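Local coordinates for arsenate reductase (arsC) (Archaeoglobus fulgidus, PDB 1Y1L), which probably reduces arsenate to arsenite for arsenic detoxification, as a member of the low-molecular-weight phosphotyrosine phosphatase family, at residues A[1-6]-A[70-76]. Sequence-based numbering, arbitrary orientation.
Sequences KVLFVC and FDLIVTV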
# COMPACT_ATOMS: atom_id res chain seq x y z
N LYS A 1 15.86 13.41 -11.62
CA LYS A 1 14.83 12.96 -12.61
C LYS A 1 13.62 12.26 -11.98
O LYS A 1 13.70 11.75 -10.86
CB LYS A 1 15.47 12.05 -13.65
CG LYS A 1 16.27 10.92 -13.07
CD LYS A 1 16.85 10.06 -14.17
CE LYS A 1 17.60 8.86 -13.58
NZ LYS A 1 18.21 7.96 -14.62
N VAL A 2 12.50 12.26 -12.71
CA VAL A 2 11.24 11.64 -12.27
C VAL A 2 10.95 10.43 -13.17
O VAL A 2 11.52 10.32 -14.25
CB VAL A 2 10.09 12.69 -12.34
CG1 VAL A 2 10.06 13.32 -13.71
CG2 VAL A 2 8.77 12.08 -12.02
N LEU A 3 10.14 9.48 -12.69
CA LEU A 3 9.79 8.29 -13.48
C LEU A 3 8.28 8.19 -13.59
O LEU A 3 7.58 8.13 -12.58
CB LEU A 3 10.32 7.00 -12.86
CG LEU A 3 10.56 5.79 -13.79
CD1 LEU A 3 10.92 4.56 -12.98
CD2 LEU A 3 9.35 5.49 -14.60
N PHE A 4 7.79 8.20 -14.83
CA PHE A 4 6.36 8.07 -15.09
C PHE A 4 6.10 6.61 -15.44
O PHE A 4 6.58 6.11 -16.47
CB PHE A 4 5.96 8.97 -16.24
CG PHE A 4 6.14 10.42 -15.96
CD1 PHE A 4 7.33 11.06 -16.29
CD2 PHE A 4 5.11 11.16 -15.41
CE1 PHE A 4 7.49 12.43 -16.08
CE2 PHE A 4 5.25 12.53 -15.19
CZ PHE A 4 6.44 13.17 -15.52
N VAL A 5 5.39 5.90 -14.57
CA VAL A 5 5.10 4.51 -14.84
C VAL A 5 3.62 4.22 -14.84
O VAL A 5 2.86 4.78 -14.05
CB VAL A 5 5.88 3.57 -13.87
CG1 VAL A 5 6.22 4.29 -12.59
CG2 VAL A 5 5.09 2.30 -13.56
N CYS A 6 3.20 3.46 -15.83
CA CYS A 6 1.81 3.04 -15.96
C CYS A 6 1.87 1.53 -16.20
O CYS A 6 2.93 0.91 -16.04
CB CYS A 6 1.09 3.78 -17.09
SG CYS A 6 1.20 2.95 -18.70
N PHE A 70 15.77 7.18 -9.51
CA PHE A 70 14.85 8.32 -9.55
C PHE A 70 14.60 9.00 -8.20
O PHE A 70 14.94 8.46 -7.16
CB PHE A 70 13.54 7.85 -10.20
CG PHE A 70 13.74 7.17 -11.52
CD1 PHE A 70 14.01 5.81 -11.57
CD2 PHE A 70 13.74 7.89 -12.71
CE1 PHE A 70 14.29 5.18 -12.78
CE2 PHE A 70 14.02 7.27 -13.93
CZ PHE A 70 14.30 5.91 -13.96
N ASP A 71 14.03 10.20 -8.22
CA ASP A 71 13.79 10.93 -6.98
C ASP A 71 12.35 11.28 -6.74
O ASP A 71 12.01 11.96 -5.77
CB ASP A 71 14.64 12.18 -6.95
CG ASP A 71 16.07 11.87 -7.15
OD1 ASP A 71 16.52 11.89 -8.31
OD2 ASP A 71 16.74 11.55 -6.14
N LEU A 72 11.50 10.83 -7.65
CA LEU A 72 10.05 11.03 -7.58
C LEU A 72 9.45 10.17 -8.66
O LEU A 72 9.63 10.46 -9.83
CB LEU A 72 9.66 12.50 -7.80
CG LEU A 72 8.19 12.95 -7.79
CD1 LEU A 72 7.71 13.21 -9.19
CD2 LEU A 72 7.30 11.97 -7.08
N ILE A 73 8.83 9.07 -8.27
CA ILE A 73 8.21 8.21 -9.26
C ILE A 73 6.71 8.43 -9.22
O ILE A 73 6.05 8.12 -8.23
CB ILE A 73 8.64 6.72 -9.09
CG1 ILE A 73 7.82 5.79 -10.00
CG2 ILE A 73 8.59 6.30 -7.64
CD1 ILE A 73 6.51 5.29 -9.40
N VAL A 74 6.20 9.11 -10.24
CA VAL A 74 4.78 9.40 -10.37
C VAL A 74 4.14 8.20 -11.05
O VAL A 74 4.62 7.74 -12.09
CB VAL A 74 4.55 10.69 -11.19
CG1 VAL A 74 5.64 10.85 -12.21
CG2 VAL A 74 3.20 10.66 -11.87
N THR A 75 3.08 7.67 -10.43
CA THR A 75 2.37 6.50 -10.97
C THR A 75 1.02 6.89 -11.59
O THR A 75 0.15 7.47 -10.92
CB THR A 75 2.15 5.42 -9.87
OG1 THR A 75 3.39 4.78 -9.57
CG2 THR A 75 1.16 4.37 -10.33
N VAL A 76 0.87 6.61 -12.88
CA VAL A 76 -0.38 6.91 -13.57
C VAL A 76 -1.32 5.73 -13.37
O VAL A 76 -1.22 4.71 -14.06
CB VAL A 76 -0.15 7.18 -15.08
CG1 VAL A 76 -1.48 7.35 -15.78
CG2 VAL A 76 0.66 8.44 -15.27
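Leu3, Phe4 and Val5 pair in parallel register with Ile73, Val74 and Thr75, the strand axes approaching to 4.7 Å at an angle of 19°. Val5 carries two fairly straight bonds: its N donates to Val74 O at 3.2 Å, and its O accepts from Val76 N at 2.9 Å. The bond from Val74 N to Leu3 O is weak, bent to 122° at the hydrogen. Asp71 N donates to Lys1 O at 3.1 Å, and the Asp71 carboxylate lies a long 3.7 Å (OD1) from the terminal amine, Lys1 N. On the face bearing Leu3, Val5 and Ile73, Leu3 CD1 sits over the Phe70 ring in a CH-pi contact, 3.7 Å from its centroid. Leu3 CG stands anti to the backbone N (chi1 -155°), which carries CG and CD1 across that ring, while Val5 CG1 meets Ile73 CG1 and CD1. On the opposite face of the sheet, Val74 CG1 lies over one face of the Phe4 ring, 3.3 Å from CD2, with Val2 CG2 on that same side; the ring also meets Phe20 of helix 12-21. These central strands of the four-stranded parallel sheet are flanked by strands 29-33 and 91-95. The Cys6 side chain lies about 6 Å from a bound cadmium ion. Backbone hydrogen bonds thus join the strand edges, with apolar side chains packed on both faces and charge confined to the exposed Lys1-Asp71 end, and the pair delivers Cys6 to the start of what is probably the family's C(X)5R P-loop, with Arg12 its arginine.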